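Ornithine decarboxylase (Entamoeba histolytica, PDB 4AIB) probably catalyses the pyridoxal-phosphate-dependent decarboxylation of L-ornithine to putrescine, the opening step of polyamine synthesis, as a homodimer. Local coordinates at residues A263-K276 with M348-A362. Numbering follows the deposited sequence.
Sequences ASNAFHLVSSLHGK and MEPGKDWLLFPNMGA
Strand 267-276 and strand 354-357 run antiparallel, their axes 4.6 Å apart at an angle of 161°. Leu269 and Phe357 exchange two backbone hydrogen bonds, and Ser271 and Leu355 do the same, the straighter of that second pair running from Leu355 N to Ser271 O (2.9 Å, 178°). Between them lies the non-hydrogen-bonded pair Val270 and Leu356. Beyond Phe357 the chain turns at Pro358 and Asn359; Asn359 N then donates to His268 ND1 over 3.1 Å, somewhat tilted from the imidazole plane, while the other ring nitrogen, NE2, is hydrogen-bonded to Asp32. The pairing lies in the beta-barrel-like domain that accompanies the TIM-barrel-like pyridoxal-binding domain in fold-type III (alanine racemase-like) decarboxylases: the chain passes from the barrel through helix 260-264 into strand 267-276, whose other edge pairs with strand 27-31. One face of the sheet carries Val270, Ser272, Trp354 and Leu356. With CG of Trp354 anti to its carbonyl carbon, the indole turns one face to Ser272, whose CB sits over the six-membered ring, 3.5 Å from its centroid, in a CH-pi contact. Val270 CG1 meets Trp354 CE3, and Val270 CG2 reaches Leu356 CD1; helix 6-16 packs over this side. On the reverse face, Leu269 lies alongside Phe357, Leu269 CD2 being 4.0 Å from Phe357 CD1, and Leu269 CB touches Met360 CG. Farther along, Leu273 presses CD1 against Met348 SD (3.8 Å) and CD2 against Leu355 CD1. Lys276 crosses the Pro350 ring, bending at chi3 (85°) so that NZ donates a hydrogen bond to Met348 O (3.3 Å), close to where Asp125 of the second subunit packs on both Lys276 and Pro350.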
ATOM      1  N   ALA A 263       9.738 -16.071   3.835  1.00 36.85           N
ATOM      2  CA  ALA A 263       9.312 -15.497   2.557  1.00 37.63           C
ATOM      3  C   ALA A 263      10.434 -14.853   1.737  1.00 37.34           C
ATOM      4  O   ALA A 263      10.326 -14.758   0.512  1.00 36.60           O
ATOM      5  CB  ALA A 263       8.183 -14.500   2.779  1.00 36.10           C
ATOM      6  N   SER A 264      11.500 -14.420   2.411  1.00 36.36           N
ATOM      7  CA  SER A 264      12.592 -13.682   1.766  1.00 34.16           C
ATOM      8  C   SER A 264      13.248 -14.456   0.622  1.00 31.99           C
ATOM      9  O   SER A 264      13.235 -14.008  -0.522  1.00 31.46           O
ATOM     10  CB  SER A 264      13.647 -13.255   2.795  1.00 35.54           C
ATOM     11  OG  SER A 264      14.288 -14.379   3.375  1.00 39.45           O
ATOM     12  N   ASN A 265      13.800 -15.623   0.934  1.00 29.35           N
ATOM     13  CA  ASN A 265      14.542 -16.411  -0.047  1.00 26.86           C
ATOM     14  C   ASN A 265      13.651 -17.234  -0.979  1.00 25.29           C
ATOM     15  O   ASN A 265      14.148 -18.031  -1.778  1.00 25.47           O
ATOM     16  CB  ASN A 265      15.562 -17.310   0.661  1.00 25.72           C
ATOM     17  CG  ASN A 265      16.467 -16.538   1.606  1.00 22.31           C
ATOM     18  OD1 ASN A 265      16.973 -15.466   1.269  1.00 18.49           O
ATOM     19  ND2 ASN A 265      16.676 -17.084   2.798  1.00 23.88           N
ATOM     20  N   ALA A 266      12.340 -17.022  -0.880  1.00 22.67           N
ATOM     21  CA  ALA A 266      11.356 -17.767  -1.665  1.00 22.31           C
ATOM     22  C   ALA A 266      11.228 -17.261  -3.100  1.00 20.91           C
ATOM     23  O   ALA A 266      11.119 -18.057  -4.035  1.00 20.58           O
ATOM     24  CB  ALA A 266      10.002 -17.734  -0.974  1.00 23.18           C
ATOM     25  N   PHE A 267      11.235 -15.941  -3.265  1.00 21.05           N
ATOM     26  CA  PHE A 267      11.018 -15.326  -4.573  1.00 21.40           C
ATOM     27  C   PHE A 267      12.179 -14.445  -5.022  1.00 22.14           C
ATOM     28  O   PHE A 267      12.890 -13.862  -4.202  1.00 22.25           O
ATOM     29  CB  PHE A 267       9.721 -14.514  -4.576  1.00 21.81           C
ATOM     30  CG  PHE A 267       8.478 -15.350  -4.469  1.00 23.77           C
ATOM     31  CD1 PHE A 267       7.904 -15.917  -5.603  1.00 21.88           C
ATOM     32  CD2 PHE A 267       7.876 -15.569  -3.234  1.00 22.33           C
ATOM     33  CE1 PHE A 267       6.755 -16.687  -5.507  1.00 20.12           C
ATOM     34  CE2 PHE A 267       6.728 -16.339  -3.132  1.00 21.57           C
ATOM     35  CZ  PHE A 267       6.167 -16.899  -4.270  1.00 17.91           C
ATOM     36  N   HIS A 268      12.362 -14.364  -6.337  1.00 21.51           N
ATOM     37  CA  HIS A 268      13.343 -13.474  -6.941  1.00 19.79           C
ATOM     38  C   HIS A 268      12.679 -12.675  -8.022  1.00 20.74           C
ATOM     39  O   HIS A 268      12.100 -13.238  -8.955  1.00 20.30           O
ATOM     40  CB  HIS A 268      14.522 -14.262  -7.502  1.00 18.55           C
ATOM     41  CG  HIS A 268      15.187 -15.170  -6.494  1.00 19.21           C
ATOM     42  ND1 HIS A 268      15.952 -14.701  -5.493  1.00 18.19           N
ATOM     43  CD2 HIS A 268      15.179 -16.558  -6.366  1.00 18.98           C
ATOM     44  CE1 HIS A 268      16.410 -15.732  -4.758  1.00 19.76           C
ATOM     45  NE2 HIS A 268      15.937 -16.867  -5.294  1.00 19.78           N
ATOM     46  N   LEU A 269      12.741 -11.354  -7.895  1.00 20.98           N
ATOM     47  CA  LEU A 269      12.120 -10.454  -8.862  1.00 18.91           C
ATOM     48  C   LEU A 269      13.084 -10.130 -10.000  1.00 21.59           C
ATOM     49  O   LEU A 269      14.238  -9.776  -9.757  1.00 22.31           O
ATOM     50  CB  LEU A 269      11.649  -9.171  -8.167  1.00 11.90           C
ATOM     51  CG  LEU A 269      10.895  -8.111  -8.980  1.00  9.98           C
ATOM     52  CD1 LEU A 269       9.531  -8.611  -9.433  1.00  8.08           C
ATOM     53  CD2 LEU A 269      10.750  -6.831  -8.173  1.00  6.50           C
ATOM     54  N   VAL A 270      12.605 -10.268 -11.237  1.00 22.51           N
ATOM     55  CA  VAL A 270      13.389  -9.928 -12.428  1.00 21.40           C
ATOM     56  C   VAL A 270      12.646  -8.865 -13.238  1.00 23.38           C
ATOM     57  O   VAL A 270      11.779  -9.182 -14.054  1.00 23.88           O
ATOM     58  CB  VAL A 270      13.680 -11.158 -13.319  1.00 21.85           C
ATOM     59  CG1 VAL A 270      14.700 -10.810 -14.395  1.00 21.16           C
ATOM     60  CG2 VAL A 270      14.179 -12.329 -12.489  1.00 20.68           C
ATOM     61  N   SER A 271      12.998  -7.605 -13.011  1.00 26.17           N
ATOM     62  CA  SER A 271      12.269  -6.487 -13.604  1.00 27.12           C
ATOM     63  C   SER A 271      12.924  -5.940 -14.873  1.00 27.04           C
ATOM     64  O   SER A 271      14.132  -6.072 -15.070  1.00 25.87           O
ATOM     65  CB  SER A 271      12.074  -5.381 -12.566  1.00 26.87           C
ATOM     66  OG  SER A 271      11.393  -5.885 -11.428  1.00 31.53           O
ATOM     67  N   SER A 272      12.107  -5.337 -15.731  1.00 27.10           N
ATOM     68  CA  SER A 272      12.572  -4.761 -16.990  1.00 28.39           C
ATOM     69  C   SER A 272      12.644  -3.240 -16.895  1.00 29.80           C
ATOM     70  O   SER A 272      12.061  -2.641 -15.990  1.00 31.72           O
ATOM     71  CB  SER A 272      11.638  -5.166 -18.131  1.00 26.31           C
ATOM     72  OG  SER A 272      10.324  -4.693 -17.893  1.00 25.01           O
ATOM     73  N   LEU A 273      13.351  -2.622 -17.840  1.00 28.65           N
ATOM     74  CA  LEU A 273      13.503  -1.170 -17.871  1.00 27.58           C
ATOM     75  C   LEU A 273      12.694  -0.531 -18.994  1.00 27.67           C
ATOM     76  O   LEU A 273      12.733  -0.986 -20.139  1.00 28.73           O
ATOM     77  CB  LEU A 273      14.978  -0.781 -18.004  1.00 25.20           C
ATOM     78  CG  LEU A 273      15.926  -1.144 -16.857  1.00 24.84           C
ATOM     79  CD1 LEU A 273      17.368  -0.951 -17.296  1.00 23.91           C
ATOM     80  CD2 LEU A 273      15.629  -0.331 -15.604  1.00 19.49           C
ATOM     81  N   HIS A 274      11.962   0.527 -18.652  1.00 27.24           N
ATOM     82  CA  HIS A 274      11.185   1.287 -19.630  1.00 26.30           C
ATOM     83  C   HIS A 274      11.320   2.775 -19.424  1.00 26.86           C
ATOM     84  O   HIS A 274      10.339   3.520 -19.493  1.00 28.38           O
ATOM     85  CB  HIS A 274       9.719   0.844 -19.625  1.00 23.64           C
ATOM     86  CG  HIS A 274       9.033   0.990 -18.286  1.00 20.87           C
ATOM     87  ND1 HIS A 274       8.355   2.098 -17.938  1.00 21.46           N
ATOM     88  CD2 HIS A 274       8.935   0.114 -17.206  1.00 20.30           C
ATOM     89  CE1 HIS A 274       7.849   1.945 -16.700  1.00 19.61           C
ATOM     90  NE2 HIS A 274       8.205   0.730 -16.253  1.00 18.93           N
ATOM     91  N   GLY A 275      12.552   3.220 -19.179  1.00 28.14           N
ATOM     92  CA  GLY A 275      12.838   4.639 -18.982  1.00 30.55           C
ATOM     93  C   GLY A 275      14.259   4.935 -18.538  1.00 31.75           C
ATOM     94  O   GLY A 275      14.822   4.222 -17.704  1.00 32.06           O
ATOM     95  N   LYS A 276      14.833   6.000 -19.095  1.00 31.96           N
ATOM     96  CA  LYS A 276      16.200   6.408 -18.771  1.00 33.05           C
ATOM     97  C   LYS A 276      16.382   7.923 -18.839  1.00 34.43           C
ATOM     98  O   LYS A 276      15.829   8.587 -19.718  1.00 33.12           O
ATOM     99  CB  LYS A 276      17.202   5.715 -19.701  1.00 33.47           C
ATOM    100  CG  LYS A 276      18.644   5.760 -19.215  1.00 33.17           C
ATOM    101  CD  LYS A 276      19.569   4.914 -20.077  1.00 32.49           C
ATOM    102  CE  LYS A 276      20.065   5.664 -21.304  1.00 34.66           C
ATOM    103  NZ  LYS A 276      21.059   4.863 -22.071  1.00 34.86           N
ATOM    104  N   MET A 348      22.850   1.192 -18.743  1.00 41.78           N
ATOM    105  CA  MET A 348      21.899   0.219 -19.269  1.00 41.37           C
ATOM    106  C   MET A 348      21.038   0.795 -20.387  1.00 42.69           C
ATOM    107  O   MET A 348      20.840   2.008 -20.471  1.00 43.41           O
ATOM    108  CB  MET A 348      21.016  -0.324 -18.143  1.00 40.91           C
ATOM    109  CG  MET A 348      21.755  -1.199 -17.143  1.00 40.56           C
ATOM    110  SD  MET A 348      20.719  -1.785 -15.789  1.00 44.50           S
ATOM    111  CE  MET A 348      20.558  -0.303 -14.794  1.00 44.43           C
ATOM    112  N   GLU A 349      20.534  -0.090 -21.244  1.00 43.83           N
ATOM    113  CA  GLU A 349      19.665   0.287 -22.351  1.00 43.54           C
ATOM    114  C   GLU A 349      18.262  -0.277 -22.119  1.00 42.21           C
ATOM    115  O   GLU A 349      18.091  -1.496 -22.043  1.00 41.62           O
ATOM    116  CB  GLU A 349      20.245  -0.220 -23.675  1.00 47.00           C
ATOM    117  CG  GLU A 349      19.506   0.244 -24.923  1.00 51.65           C
ATOM    118  CD  GLU A 349      20.137  -0.272 -26.205  1.00 54.46           C
ATOM    119  OE1 GLU A 349      21.337  -0.005 -26.434  1.00 56.38           O
ATOM    120  OE2 GLU A 349      19.429  -0.939 -26.988  1.00 55.21           O
ATOM    121  N   PRO A 350      17.255   0.611 -21.994  1.00 42.37           N
ATOM    122  CA  PRO A 350      15.870   0.190 -21.762  1.00 42.36           C
ATOM    123  C   PRO A 350      15.322  -0.635 -22.924  1.00 42.27           C
ATOM    124  O   PRO A 350      15.434  -0.229 -24.084  1.00 42.22           O
ATOM    125  CB  PRO A 350      15.109   1.517 -21.638  1.00 42.54           C
ATOM    126  CG  PRO A 350      16.147   2.529 -21.296  1.00 43.51           C
ATOM    127  CD  PRO A 350      17.379   2.079 -22.018  1.00 42.87           C
ATOM    128  N   GLY A 351      14.742  -1.788 -22.601  1.00 42.69           N
ATOM    129  CA  GLY A 351      14.248  -2.721 -23.608  1.00 44.69           C
ATOM    130  C   GLY A 351      15.225  -3.851 -23.878  1.00 46.15           C
ATOM    131  O   GLY A 351      14.862  -4.867 -24.474  1.00 47.54           O
ATOM    132  N   LYS A 352      16.468  -3.671 -23.435  1.00 45.14           N
ATOM    133  CA  LYS A 352      17.518  -4.667 -23.630  1.00 44.81           C
ATOM    134  C   LYS A 352      18.031  -5.203 -22.294  1.00 43.45           C
ATOM    135  O   LYS A 352      18.232  -6.410 -22.144  1.00 43.61           O
ATOM    136  CB  LYS A 352      18.666  -4.075 -24.463  1.00 48.58           C
ATOM    137  CG  LYS A 352      19.645  -5.092 -25.040  1.00 53.49           C
ATOM    138  CD  LYS A 352      20.866  -5.280 -24.151  1.00 57.43           C
ATOM    139  CE  LYS A 352      21.836  -6.292 -24.741  1.00 58.63           C
ATOM    140  NZ  LYS A 352      23.034  -6.479 -23.877  1.00 57.47           N
ATOM    141  N   ASP A 353      18.234  -4.305 -21.331  1.00 41.31           N
ATOM    142  CA  ASP A 353      18.796  -4.664 -20.028  1.00 39.54           C
ATOM    143  C   ASP A 353      17.736  -4.942 -18.963  1.00 37.77           C
ATOM    144  O   ASP A 353      16.662  -4.337 -18.967  1.00 37.34           O
ATOM    145  CB  ASP A 353      19.771  -3.585 -19.545  1.00 40.67           C
ATOM    146  CG  ASP A 353      21.083  -3.595 -20.310  1.00 41.79           C
ATOM    147  OD1 ASP A 353      21.855  -4.568 -20.170  1.00 41.23           O
ATOM    148  OD2 ASP A 353      21.351  -2.624 -21.046  1.00 42.57           O
ATOM    149  N   TRP A 354      18.058  -5.862 -18.055  1.00 37.60           N
ATOM    150  CA  TRP A 354      17.144  -6.289 -16.996  1.00 36.88           C
ATOM    151  C   TRP A 354      17.794  -6.261 -15.639  1.00 36.67           C
ATOM    152  O   TRP A 354      19.023  -6.327 -15.520  1.00 36.75           O
ATOM    153  CB  TRP A 354      16.616  -7.692 -17.283  1.00 37.56           C
ATOM    154  CG  TRP A 354      15.559  -7.757 -18.363  1.00 40.08           C
ATOM    155  CD1 TRP A 354      15.702  -7.459 -19.716  1.00 40.24           C
ATOM    156  CD2 TRP A 354      14.155  -8.174 -18.215  1.00 40.98           C
ATOM    157  NE1 TRP A 354      14.522  -7.645 -20.388  1.00 38.67           N
ATOM    158  CE2 TRP A 354      13.555  -8.073 -19.551  1.00 39.27           C
ATOM    159  CE3 TRP A 354      13.366  -8.598 -17.151  1.00 42.83           C
ATOM    160  CZ2 TRP A 354      12.224  -8.388 -19.785  1.00 40.99           C
ATOM    161  CZ3 TRP A 354      12.024  -8.912 -17.400  1.00 42.65           C
ATOM    162  CH2 TRP A 354      11.469  -8.810 -18.686  1.00 42.27           C
ATOM    163  N   LEU A 355      16.965  -6.165 -14.603  1.00 35.24           N
ATOM    164  CA  LEU A 355      17.428  -6.133 -13.219  1.00 32.90           C
ATOM    165  C   LEU A 355      16.894  -7.330 -12.445  1.00 33.77           C
ATOM    166  O   LEU A 355      15.710  -7.649 -12.535  1.00 34.81           O
ATOM    167  CB  LEU A 355      16.964  -4.845 -12.530  1.00 30.39           C
ATOM    168  CG  LEU A 355      17.755  -3.539 -12.650  1.00 29.68           C
ATOM    169  CD1 LEU A 355      17.812  -3.016 -14.076  1.00 30.47           C
ATOM    170  CD2 LEU A 355      17.140  -2.493 -11.736  1.00 26.89           C
ATOM    171  N   LEU A 356      17.768  -7.990 -11.690  1.00 34.09           N
ATOM    172  CA  LEU A 356      17.345  -9.042 -10.770  1.00 34.63           C
ATOM    173  C   LEU A 356      17.472  -8.565  -9.328  1.00 37.14           C
ATOM    174  O   LEU A 356      18.563  -8.214  -8.876  1.00 38.99           O
ATOM    175  CB  LEU A 356      18.145 -10.335 -10.988  1.00 32.19           C
ATOM    176  CG  LEU A 356      18.117 -11.442  -9.919  1.00 32.63           C
ATOM    177  CD1 LEU A 356      16.758 -12.123  -9.830  1.00 32.54           C
ATOM    178  CD2 LEU A 356      19.205 -12.474 -10.177  1.00 31.53           C
ATOM    179  N   PHE A 357      16.345  -8.541  -8.624  1.00 38.61           N
ATOM    180  CA  PHE A 357      16.321  -8.235  -7.200  1.00 39.22           C
ATOM    181  C   PHE A 357      16.317  -9.552  -6.423  1.00 40.62           C
ATOM    182  O   PHE A 357      15.281 -10.218  -6.337  1.00 41.08           O
ATOM    183  CB  PHE A 357      15.092  -7.391  -6.845  1.00 39.25           C
ATOM    184  CG  PHE A 357      15.093  -6.019  -7.463  1.00 39.76           C
ATOM    185  CD1 PHE A 357      14.575  -5.812  -8.739  1.00 40.67           C
ATOM    186  CD2 PHE A 357      15.599  -4.927  -6.765  1.00 39.57           C
ATOM    187  CE1 PHE A 357      14.571  -4.547  -9.309  1.00 39.61           C
ATOM    188  CE2 PHE A 357      15.599  -3.660  -7.329  1.00 39.92           C
ATOM    189  CZ  PHE A 357      15.084  -3.470  -8.603  1.00 39.12           C
ATOM    190  N   PRO A 358      17.483  -9.944  -5.871  1.00 41.89           N
ATOM    191  CA  PRO A 358      17.604 -11.224  -5.177  1.00 42.55           C
ATOM    192  C   PRO A 358      16.876 -11.220  -3.839  1.00 42.63           C
ATOM    193  O   PRO A 358      16.951 -10.240  -3.093  1.00 42.58           O
ATOM    194  CB  PRO A 358      19.119 -11.373  -4.954  1.00 43.33           C
ATOM    195  CG  PRO A 358      19.763 -10.321  -5.795  1.00 43.37           C
ATOM    196  CD  PRO A 358      18.761  -9.215  -5.873  1.00 42.14           C
ATOM    197  N   ASN A 359      16.177 -12.320  -3.560  1.00 42.87           N
ATOM    198  CA  ASN A 359      15.438 -12.519  -2.312  1.00 43.92           C
ATOM    199  C   ASN A 359      14.383 -11.443  -2.038  1.00 44.72           C
ATOM    200  O   ASN A 359      14.609 -10.513  -1.258  1.00 44.25           O
ATOM    201  CB  ASN A 359      16.395 -12.676  -1.119  1.00 44.04           C
ATOM    202  CG  ASN A 359      17.481 -13.707  -1.369  1.00 42.76           C
ATOM    203  OD1 ASN A 359      17.212 -14.815  -1.836  1.00 42.73           O
ATOM    204  ND2 ASN A 359      18.718 -13.348  -1.048  1.00 39.41           N
ATOM    205  N   MET A 360      13.238 -11.580  -2.700  1.00 46.25           N
ATOM    206  CA  MET A 360      12.097 -10.695  -2.486  1.00 48.04           C
ATOM    207  C   MET A 360      10.935 -11.496  -1.898  1.00 49.64           C
ATOM    208  O   MET A 360      11.152 -12.515  -1.243  1.00 49.79           O
ATOM    209  CB  MET A 360      11.690 -10.011  -3.795  1.00 45.72           C
ATOM    210  CG  MET A 360      12.765  -9.131  -4.416  1.00 48.73           C
ATOM    211  SD  MET A 360      13.141  -7.635  -3.479  1.00 47.63           S
ATOM    212  CE  MET A 360      11.699  -6.629  -3.828  1.00 47.98           C
ATOM    213  N   GLY A 361       9.707 -11.037  -2.121  1.00 52.27           N
ATOM    214  CA  GLY A 361       8.528 -11.738  -1.615  1.00 56.42           C
ATOM    215  C   GLY A 361       8.246 -11.472  -0.148  1.00 58.88           C
ATOM    216  O   GLY A 361       7.116 -11.646   0.311  1.00 59.11           O
ATOM    217  N   ALA A 362       9.276 -11.056   0.588  1.00 61.78           N
ATOM    218  CA  ALA A 362       9.132 -10.678   1.989  1.00 66.02           C
ATOM    219  C   ALA A 362       8.364  -9.362   2.094  1.00 69.46           C
ATOM    220  O   ALA A 362       8.940  -8.280   1.945  1.00 71.11           O
ATOM    221  CB  ALA A 362      10.496 -10.570   2.657  1.00 66.06           C
TER
HETATM  222  O   HOH W   1      14.101  -3.675 -20.311  1.00 16.20           O